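Local coordinates for Exo beta-1,2-glucooligosaccharide sophorohydrolase (non-reducing end) (PDB 5Z06), which hydrolyses linear beta-1,2-glucan and beta-1,2-glucooligosaccharides of four or more units from the non-reducing end, releasing sophorose, at residues A[294-299]-A[340-345]; A[367-372]-A[377-382]; A[404-409]-A[422-427]. All coordinates share one frame; numbering follows the deposited sequence.

Contact 1: residues A[294-299]-A[340-345]; sequences ANFRYY and GFITRE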
loop_
_atom_site.group_PDB
_atom_site.type_symbol
_atom_site.label_atom_id
_atom_site.label_comp_id
_atom_site.label_asym_id
_atom_site.label_seq_id
_atom_site.Cartn_x
_atom_site.Cartn_y
_atom_site.Cartn_z
ATOM N N ALA A 294 5.121 -13.088 -3.472
ATOM C CA ALA A 294 4.031 -12.421 -2.781
ATOM C C ALA A 294 3.774 -11.016 -3.350
ATOM O O ALA A 294 2.632 -10.602 -3.495
ATOM C CB ALA A 294 4.316 -12.340 -1.301
ATOM N N ASN A 295 4.844 -10.297 -3.650
ATOM C CA ASN A 295 4.711 -8.960 -4.202
ATOM C C ASN A 295 4.184 -9.041 -5.624
ATOM O O ASN A 295 3.363 -8.260 -6.020
ATOM C CB ASN A 295 6.026 -8.240 -4.146
ATOM C CG ASN A 295 6.335 -7.696 -2.766
ATOM O OD1 ASN A 295 5.841 -6.657 -2.394
ATOM N ND2 ASN A 295 7.207 -8.372 -2.033
ATOM N N PHE A 296 4.653 -10.016 -6.387
ATOM C CA PHE A 296 4.147 -10.260 -7.734
ATOM C C PHE A 296 2.623 -10.452 -7.757
ATOM O O PHE A 296 1.936 -9.968 -8.662
ATOM C CB PHE A 296 4.875 -11.472 -8.310
ATOM C CG PHE A 296 4.184 -12.130 -9.435
ATOM C CD1 PHE A 296 3.229 -13.114 -9.195
ATOM C CD2 PHE A 296 4.509 -11.811 -10.740
ATOM C CE1 PHE A 296 2.595 -13.758 -10.242
ATOM C CE2 PHE A 296 3.889 -12.470 -11.795
ATOM C CZ PHE A 296 2.938 -13.444 -11.549
ATOM N N ARG A 297 2.091 -11.128 -6.739
ATOM C CA ARG A 297 0.659 -11.388 -6.664
ATOM C C ARG A 297 -0.160 -10.125 -6.832
ATOM O O ARG A 297 -1.200 -10.141 -7.453
ATOM C CB ARG A 297 0.293 -12.014 -5.334
ATOM C CG ARG A 297 0.837 -13.398 -5.072
ATOM C CD ARG A 297 0.576 -13.748 -3.617
ATOM N NE ARG A 297 1.324 -14.933 -3.234
ATOM C CZ ARG A 297 1.576 -15.285 -1.987
ATOM N NH1 ARG A 297 1.119 -14.567 -0.957
ATOM N NH2 ARG A 297 2.270 -16.381 -1.765
ATOM N N TYR A 298 0.310 -9.039 -6.243
ATOM C CA TYR A 298 -0.355 -7.761 -6.361
ATOM C C TYR A 298 -0.682 -7.363 -7.816
ATOM O O TYR A 298 -1.715 -6.759 -8.083
ATOM C CB TYR A 298 0.524 -6.692 -5.705
ATOM C CG TYR A 298 -0.136 -5.383 -5.611
ATOM C CD1 TYR A 298 -0.156 -4.539 -6.692
ATOM C CD2 TYR A 298 -0.797 -5.002 -4.457
ATOM C CE1 TYR A 298 -0.785 -3.323 -6.636
ATOM C CE2 TYR A 298 -1.432 -3.766 -4.371
ATOM C CZ TYR A 298 -1.427 -2.938 -5.478
ATOM O OH TYR A 298 -2.059 -1.733 -5.471
ATOM N N TYR A 299 0.224 -7.676 -8.725
ATOM C CA TYR A 299 0.166 -7.252 -10.122
ATOM C C TYR A 299 -0.383 -8.356 -10.996
ATOM O O TYR A 299 -0.760 -8.111 -12.134
ATOM C CB TYR A 299 1.566 -6.855 -10.593
ATOM C CG TYR A 299 2.103 -5.829 -9.677
ATOM C CD1 TYR A 299 1.783 -4.500 -9.846
ATOM C CD2 TYR A 299 2.867 -6.194 -8.570
ATOM C CE1 TYR A 299 2.232 -3.537 -8.956
ATOM C CE2 TYR A 299 3.302 -5.255 -7.671
ATOM C CZ TYR A 299 2.981 -3.938 -7.854
ATOM O OH TYR A 299 3.451 -3.040 -6.955
ATOM N N GLY A 340 9.216 -18.447 -12.884
ATOM C CA GLY A 340 8.258 -19.532 -13.006
ATOM C C GLY A 340 7.062 -19.432 -12.079
ATOM O O GLY A 340 6.450 -20.448 -11.790
ATOM N N PHE A 341 6.719 -18.226 -11.614
ATOM C CA PHE A 341 5.473 -18.023 -10.860
ATOM C C PHE A 341 4.262 -18.161 -11.774
ATOM O O PHE A 341 3.168 -18.481 -11.333
ATOM C CB PHE A 341 5.401 -16.635 -10.202
ATOM C CG PHE A 341 6.567 -16.303 -9.324
ATOM C CD1 PHE A 341 7.283 -17.295 -8.648
ATOM C CD2 PHE A 341 6.935 -14.966 -9.142
ATOM C CE1 PHE A 341 8.364 -16.959 -7.850
ATOM C CE2 PHE A 341 8.009 -14.635 -8.351
ATOM C CZ PHE A 341 8.716 -15.624 -7.703
ATOM N N ILE A 342 4.448 -17.832 -13.041
ATOM C CA ILE A 342 3.430 -18.045 -14.061
ATOM C C ILE A 342 4.163 -18.519 -15.280
ATOM O O ILE A 342 5.385 -18.406 -15.347
ATOM C CB ILE A 342 2.645 -16.761 -14.396
ATOM C CG1 ILE A 342 3.601 -15.610 -14.734
ATOM C CG2 ILE A 342 1.756 -16.399 -13.217
ATOM C CD1 ILE A 342 2.923 -14.386 -15.309
ATOM N N THR A 343 3.414 -19.029 -16.243
ATOM C CA THR A 343 4.002 -19.412 -17.505
ATOM C C THR A 343 4.174 -18.187 -18.387
ATOM O O THR A 343 3.514 -17.163 -18.190
ATOM C CB THR A 343 3.146 -20.416 -18.251
ATOM O OG1 THR A 343 1.875 -19.833 -18.552
ATOM C CG2 THR A 343 2.987 -21.702 -17.438
ATOM N N ARG A 344 5.078 -18.307 -19.348
ATOM C CA ARG A 344 5.235 -17.315 -20.384
ATOM C C ARG A 344 3.917 -17.062 -21.118
ATOM O O ARG A 344 3.534 -15.911 -21.329
ATOM C CB ARG A 344 6.319 -17.743 -21.372
ATOM C CG ARG A 344 6.795 -16.598 -22.236
ATOM C CD ARG A 344 7.669 -17.093 -23.365
ATOM N NE ARG A 344 8.163 -15.985 -24.173
ATOM C CZ ARG A 344 9.190 -15.189 -23.885
ATOM N NH1 ARG A 344 9.910 -15.335 -22.763
ATOM N NH2 ARG A 344 9.525 -14.238 -24.753
ATOM N N GLU A 345 3.198 -18.119 -21.468
ATOM C CA GLU A 345 1.920 -17.942 -22.166
ATOM C C GLU A 345 0.909 -17.119 -21.353
ATOM O O GLU A 345 0.224 -16.249 -21.909
ATOM C CB GLU A 345 1.319 -19.301 -22.562
ATOM C CG GLU A 345 0.132 -19.211 -23.522
ATOM C CD GLU A 345 0.432 -18.479 -24.855
ATOM O OE1 GLU A 345 1.613 -18.321 -25.241
ATOM O OE2 GLU A 345 -0.537 -18.067 -25.533
#
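F296, near the C-terminal end of helix 284-297, pushes its ring against F341 and I342, which lie in the short connection leading into helix 344-360. A chi1 of 160° sets CG anti to the backbone N and carries the ring toward these two neighbours, which meet it in different ways. F341 comes over one face: its CD2 stands 4.0 Å from F296 CG, toward the rim, and its CB lies over the same ring, 4.3 Å from the centroid. The F341 ring presents its edge to that face, so the pair is T-shaped, with centroids 5.5 Å apart and planes at 61°. I342 works at the rim instead. Its CG2 touches F296 CZ at 3.6 Å, and its CD1 sits close to the ring plane, 3.9 Å from the same CZ. I342 also packs on I333 and I337 of helix 323-338, while F296 meets W300 ring to ring. The connection starts at G340, where helix 323-338 ends in a Schellman motif, and closes at T343, the N-cap of helix 344-360. The contact is wholly apolar, resting on ring edge, face and methyl packing, with no charge or polar pairing between the two segments.

Contact 2: residues A[367-372]-A[377-382]; sequences AVSHFI and GKTVAF
S369 and T379 meet through their hydroxyls, T379 OG1 donating to S369 OG at 2.7 Å. Their carbons are pressed together as well, S369 CB lying 3.5 Å from T379 CG2, tighter than usual. A chi1 of 58° sets S369 OG between its own backbone N and carbonyl carbon, from where it donates to F371 O at 2.7 Å while accepting from T379. V380 N donates to the same F371 O, 3.0 Å away and nearly straight at 170°, and the two donors stand well out of the carbonyl plane, on opposite faces. This grip belongs to a tight chain reversal after strand 371-373, which pairs antiparallel with strand 320-322; the returning chain adds a single bridge, I372 with T379, rather than a full strand. A water ties the backbone further, taking the N-H of F371 and donating to V380 O. The F371 ring lies between H370 on one face and F382 on the other. F382 CB sits over that second face, 3.5 Å from F371 CD2, and the F382 ring turns its edge toward it, a T-shaped pair with planes at 69°. The bond from CA to CB of I372 leads away overall, but CG2 lies 3.4 Å from G377 C and equally near K378 O. Past the turn, D362 takes both K378 NZ, in a salt bridge, and T379 N.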
loop_
_atom_site.group_PDB
_atom_site.type_symbol
_atom_site.label_atom_id
_atom_site.label_comp_id
_atom_site.label_asym_id
_atom_site.label_seq_id
_atom_site.Cartn_x
_atom_site.Cartn_y
_atom_site.Cartn_z
ATOM N N ALA A 367 1.448 10.662 -23.932
ATOM C CA ALA A 367 1.700 10.262 -22.560
ATOM C C ALA A 367 0.410 9.778 -21.964
ATOM O O ALA A 367 -0.679 10.043 -22.488
ATOM C CB ALA A 367 2.257 11.428 -21.748
ATOM N N VAL A 368 0.528 9.079 -20.842
ATOM C CA VAL A 368 -0.641 8.645 -20.105
ATOM C C VAL A 368 -0.763 9.474 -18.851
ATOM O O VAL A 368 0.194 10.096 -18.379
ATOM C CB VAL A 368 -0.607 7.134 -19.734
ATOM C CG1 VAL A 368 -0.665 6.267 -20.972
ATOM C CG2 VAL A 368 0.613 6.770 -18.882
ATOM N N SER A 369 -1.965 9.469 -18.308
ATOM C CA SER A 369 -2.207 10.011 -16.989
ATOM C C SER A 369 -1.697 9.051 -15.912
ATOM O O SER A 369 -1.409 7.882 -16.167
ATOM C CB SER A 369 -3.702 10.203 -16.781
ATOM O OG SER A 369 -4.388 8.983 -16.946
ATOM N N HIS A 370 -1.626 9.578 -14.703
ATOM C CA HIS A 370 -1.226 8.834 -13.543
ATOM C C HIS A 370 -2.217 7.717 -13.291
ATOM O O HIS A 370 -1.834 6.586 -13.048
ATOM C CB HIS A 370 -1.222 9.763 -12.342
ATOM C CG HIS A 370 -0.571 9.200 -11.126
ATOM N ND1 HIS A 370 -0.017 10.019 -10.168
ATOM C CD2 HIS A 370 -0.378 7.928 -10.700
ATOM C CE1 HIS A 370 0.476 9.271 -9.196
ATOM N NE2 HIS A 370 0.286 7.999 -9.498
ATOM N N PHE A 371 -3.495 8.079 -13.322
ATOM C CA PHE A 371 -4.552 7.160 -13.012
ATOM C C PHE A 371 -5.475 7.005 -14.186
ATOM O O PHE A 371 -5.820 7.985 -14.856
ATOM C CB PHE A 371 -5.292 7.652 -11.812
ATOM C CG PHE A 371 -4.420 7.808 -10.627
ATOM C CD1 PHE A 371 -3.979 6.683 -9.936
ATOM C CD2 PHE A 371 -4.016 9.067 -10.196
ATOM C CE1 PHE A 371 -3.154 6.814 -8.825
ATOM C CE2 PHE A 371 -3.212 9.206 -9.081
ATOM C CZ PHE A 371 -2.786 8.073 -8.381
ATOM N N ILE A 372 -5.838 5.758 -14.444
ATOM C CA ILE A 372 -6.784 5.416 -15.475
ATOM C C ILE A 372 -7.795 4.441 -14.882
ATOM O O ILE A 372 -7.463 3.605 -14.028
ATOM C CB ILE A 372 -6.090 4.778 -16.676
ATOM C CG1 ILE A 372 -4.819 5.562 -17.049
ATOM C CG2 ILE A 372 -7.064 4.693 -17.843
ATOM C CD1 ILE A 372 -3.967 4.927 -18.144
ATOM N N GLY A 377 -10.521 2.960 -19.828
ATOM C CA GLY A 377 -9.418 3.661 -20.470
ATOM C C GLY A 377 -9.423 5.158 -20.178
ATOM O O GLY A 377 -8.565 5.889 -20.692
ATOM N N LYS A 378 -10.355 5.619 -19.338
ATOM C CA LYS A 378 -10.519 7.048 -19.082
ATOM C C LYS A 378 -9.662 7.426 -17.887
ATOM O O LYS A 378 -9.615 6.714 -16.872
ATOM C CB LYS A 378 -11.984 7.426 -18.791
ATOM C CG LYS A 378 -12.987 7.169 -19.924
ATOM C CD LYS A 378 -12.580 7.783 -21.257
ATOM C CE LYS A 378 -12.354 9.293 -21.139
ATOM N NZ LYS A 378 -11.843 9.851 -22.422
ATOM N N THR A 379 -8.992 8.558 -18.020
ATOM C CA THR A 379 -8.224 9.142 -16.950
ATOM C C THR A 379 -9.110 9.413 -15.738
ATOM O O THR A 379 -10.275 9.762 -15.865
ATOM C CB THR A 379 -7.537 10.397 -17.462
ATOM O OG1 THR A 379 -6.498 9.977 -18.349
ATOM C CG2 THR A 379 -6.956 11.291 -16.323
ATOM N N VAL A 380 -8.543 9.182 -14.564
ATOM C CA VAL A 380 -9.195 9.478 -13.308
ATOM C C VAL A 380 -8.359 10.589 -12.703
ATOM O O VAL A 380 -7.155 10.447 -12.562
ATOM C CB VAL A 380 -9.234 8.235 -12.373
ATOM C CG1 VAL A 380 -9.848 8.583 -11.019
ATOM C CG2 VAL A 380 -9.996 7.096 -13.045
ATOM N N ALA A 381 -9.010 11.687 -12.342
ATOM C CA ALA A 381 -8.357 12.836 -11.741
ATOM C C ALA A 381 -8.309 12.628 -10.225
ATOM O O ALA A 381 -8.816 13.414 -9.427
ATOM C CB ALA A 381 -9.096 14.110 -12.128
ATOM N N PHE A 382 -7.628 11.554 -9.840
ATOM C CA PHE A 382 -7.607 11.095 -8.468
ATOM C C PHE A 382 -6.965 12.097 -7.518
ATOM O O PHE A 382 -7.420 12.239 -6.402
ATOM C CB PHE A 382 -6.868 9.764 -8.382
ATOM C CG PHE A 382 -6.921 9.130 -7.027
ATOM C CD1 PHE A 382 -8.141 8.767 -6.467
ATOM C CD2 PHE A 382 -5.751 8.888 -6.310
ATOM C CE1 PHE A 382 -8.199 8.176 -5.225
ATOM C CE2 PHE A 382 -5.800 8.297 -5.066
ATOM C CZ PHE A 382 -7.025 7.939 -4.522
HETATM O O HOH W 1 -4.647 10.780 -13.365
#

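Contact 3: residues A[404-409]-A[422-427]; sequences TARQYF and SIDNLW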
loop_
_atom_site.group_PDB
_atom_site.type_symbol
_atom_site.label_atom_id
_atom_site.label_comp_id
_atom_site.label_asym_id
_atom_site.label_seq_id
_atom_site.Cartn_x
_atom_site.Cartn_y
_atom_site.Cartn_z
ATOM N N THR A 404 11.043 -2.694 -21.201
ATOM C CA THR A 404 11.578 -3.907 -20.613
ATOM C C THR A 404 10.805 -5.113 -21.119
ATOM O O THR A 404 11.386 -6.060 -21.616
ATOM C CB THR A 404 11.534 -3.858 -19.090
ATOM O OG1 THR A 404 12.293 -2.734 -18.651
ATOM C CG2 THR A 404 12.102 -5.125 -18.488
ATOM N N ALA A 405 9.492 -5.047 -21.015
ATOM C CA ALA A 405 8.652 -6.114 -21.496
ATOM C C ALA A 405 8.889 -6.378 -22.969
ATOM O O ALA A 405 8.940 -7.526 -23.400
ATOM C CB ALA A 405 7.186 -5.788 -21.272
ATOM N N ARG A 406 9.034 -5.310 -23.740
ATOM C CA ARG A 406 9.208 -5.430 -25.179
ATOM C C ARG A 406 10.476 -6.193 -25.552
ATOM O O ARG A 406 10.498 -6.899 -26.545
ATOM C CB ARG A 406 9.211 -4.038 -25.804
ATOM C CG ARG A 406 9.118 -4.008 -27.300
ATOM C CD ARG A 406 10.492 -3.926 -27.905
ATOM N NE ARG A 406 10.399 -3.843 -29.350
ATOM C CZ ARG A 406 11.191 -4.468 -30.220
ATOM N NH1 ARG A 406 12.162 -5.299 -29.837
ATOM N NH2 ARG A 406 10.983 -4.276 -31.507
ATOM N N GLN A 407 11.531 -6.021 -24.766
ATOM C CA GLN A 407 12.749 -6.781 -24.954
ATOM C C GLN A 407 12.599 -8.200 -24.485
ATOM O O GLN A 407 13.235 -9.072 -25.023
ATOM C CB GLN A 407 13.904 -6.109 -24.223
ATOM C CG GLN A 407 14.214 -4.746 -24.791
ATOM C CD GLN A 407 14.524 -4.847 -26.257
ATOM O OE1 GLN A 407 13.647 -4.676 -27.083
ATOM N NE2 GLN A 407 15.756 -5.216 -26.570
ATOM N N TYR A 408 11.778 -8.416 -23.459
ATOM C CA TYR A 408 11.520 -9.743 -22.950
ATOM C C TYR A 408 10.759 -10.602 -23.944
ATOM O O TYR A 408 11.162 -11.746 -24.190
ATOM C CB TYR A 408 10.729 -9.702 -21.637
ATOM C CG TYR A 408 10.635 -11.067 -20.986
ATOM C CD1 TYR A 408 11.742 -11.644 -20.383
ATOM C CD2 TYR A 408 9.462 -11.778 -20.989
ATOM C CE1 TYR A 408 11.671 -12.894 -19.785
ATOM C CE2 TYR A 408 9.382 -13.022 -20.386
ATOM C CZ TYR A 408 10.495 -13.571 -19.791
ATOM O OH TYR A 408 10.410 -14.817 -19.205
ATOM N N PHE A 409 9.665 -10.061 -24.483
ATOM C CA PHE A 409 8.775 -10.816 -25.359
ATOM C C PHE A 409 9.289 -10.716 -26.785
ATOM O O PHE A 409 8.704 -10.056 -27.635
ATOM C CB PHE A 409 7.332 -10.333 -25.229
ATOM C CG PHE A 409 6.735 -10.598 -23.881
ATOM C CD1 PHE A 409 6.417 -11.905 -23.495
ATOM C CD2 PHE A 409 6.481 -9.548 -22.983
ATOM C CE1 PHE A 409 5.855 -12.150 -22.251
ATOM C CE2 PHE A 409 5.937 -9.795 -21.739
ATOM C CZ PHE A 409 5.639 -11.099 -21.366
ATOM N N SER A 422 2.755 -3.197 -30.567
ATOM C CA SER A 422 1.936 -2.302 -29.798
ATOM C C SER A 422 2.780 -1.384 -28.922
ATOM O O SER A 422 2.610 -0.172 -28.930
ATOM C CB SER A 422 0.985 -3.112 -28.946
ATOM O OG SER A 422 0.258 -2.264 -28.100
ATOM N N ILE A 423 3.720 -1.977 -28.211
ATOM C CA ILE A 423 4.634 -1.210 -27.403
ATOM C C ILE A 423 5.481 -0.262 -28.245
ATOM O O ILE A 423 5.681 0.868 -27.842
ATOM C CB ILE A 423 5.536 -2.119 -26.544
ATOM C CG1 ILE A 423 4.687 -2.796 -25.456
ATOM C CG2 ILE A 423 6.660 -1.303 -25.902
ATOM C CD1 ILE A 423 5.290 -4.051 -24.864
ATOM N N ASP A 424 5.991 -0.701 -29.391
ATOM C CA ASP A 424 6.833 0.194 -30.191
ATOM C C ASP A 424 6.042 1.424 -30.573
ATOM O O ASP A 424 6.565 2.530 -30.487
ATOM C CB ASP A 424 7.369 -0.471 -31.464
ATOM C CG ASP A 424 8.306 -1.613 -31.175
ATOM O OD1 ASP A 424 8.824 -1.731 -30.042
ATOM O OD2 ASP A 424 8.505 -2.420 -32.092
ATOM N N ASN A 425 4.780 1.230 -30.959
ATOM C CA ASN A 425 3.924 2.333 -31.387
ATOM C C ASN A 425 3.500 3.251 -30.233
ATOM O O ASN A 425 3.582 4.485 -30.347
ATOM C CB ASN A 425 2.721 1.804 -32.199
ATOM C CG ASN A 425 3.102 1.510 -33.635
ATOM O OD1 ASN A 425 3.685 2.361 -34.307
ATOM N ND2 ASN A 425 2.818 0.306 -34.107
ATOM N N LEU A 426 3.079 2.651 -29.118
ATOM C CA LEU A 426 2.821 3.410 -27.897
ATOM C C LEU A 426 4.044 4.237 -27.496
ATOM O O LEU A 426 3.941 5.449 -27.255
ATOM C CB LEU A 426 2.424 2.466 -26.764
ATOM C CG LEU A 426 0.976 1.982 -26.795
ATOM C CD1 LEU A 426 0.821 0.761 -25.904
ATOM C CD2 LEU A 426 0.024 3.071 -26.337
ATOM N N TRP A 427 5.195 3.570 -27.458
ATOM C CA TRP A 427 6.469 4.201 -27.125
ATOM C C TRP A 427 6.863 5.353 -28.077
ATOM O O TRP A 427 7.178 6.449 -27.621
ATOM C CB TRP A 427 7.556 3.143 -27.101
ATOM C CG TRP A 427 8.963 3.606 -27.189
ATOM C CD1 TRP A 427 9.856 3.254 -28.146
ATOM C CD2 TRP A 427 9.662 4.459 -26.275
ATOM N NE1 TRP A 427 11.073 3.810 -27.879
ATOM C CE2 TRP A 427 10.984 4.568 -26.744
ATOM C CE3 TRP A 427 9.307 5.127 -25.113
ATOM C CZ2 TRP A 427 11.951 5.336 -26.096
ATOM C CZ3 TRP A 427 10.267 5.887 -24.463
ATOM C CH2 TRP A 427 11.569 5.994 -24.959
#
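R406 and D424 join helix 392-408 to helix 414-428 through a two-pronged salt bridge. The guanidinium approaches side-on: R406 NE donates to D424 OD1 at 2.7 Å, and R406 NH2 to D424 OD2 at 3.2 Å, the second bond nearly straight at 169°. Both carboxylate oxygens use their syn lone pairs, and the two flat groups are nearly coplanar. Beside this polar pair lies an apolar patch. I423 CG2 rests against R406 CB at 3.7 Å, and I423 CD1 reaches A405 CB at 4.4 Å, so the aliphatic root of the arginine packs on the isoleucine while its head turns to the acid.

That turn comes from chi2 of -95°, which bends the chain of R406 so that NE and NH2 face D424. The third nitrogen, R406 NH1, bonds Q407 OE1 at 3.2 Å, so the next residue on the same helix helps fix the guanidinium; Q407 in turn is tied through NE2 to S689 OG, and both R406 and Q407 touch H690. On the inner side, A405 leans on F351 and I423 on T355, both of helix 344-360. The helix segments run nearly antiparallel, at 152°, with axes 10.2 Å apart. A methionine in place of R406 would probably leave D424 without its charged mate and Q407 OE1 without this donor. The contact thus joins two consecutive helices by a bidentate salt bridge beside an apolar patch, the arginine's charge answered by the acid while its aliphatic root packs against hydrocarbon.

In the fold
The three contacts follow one another along the chain, each closing before the next opens. Contact 1 joins helix 284-297 to the connection between helices 323-338 and 344-360; contact 2 lies in the turn after strand 371-373; contact 3 pairs helices 392-408 and 414-428. Centres of contacts 1 and 2 are about 25 Å apart, those of 2 and 3 about 20 Å, and those of 1 and 3 about 19 Å. Contacts 1 and 3 touch: R344 NH2 probably hydrogen-bonds Y408 O, tying the start of helix 344-360 to the end of helix 392-408. All join successive elements of a helical domain, consistent with the (alpha/alpha)6 barrel of GH144 relatives, away from the calcium-bearing beta region.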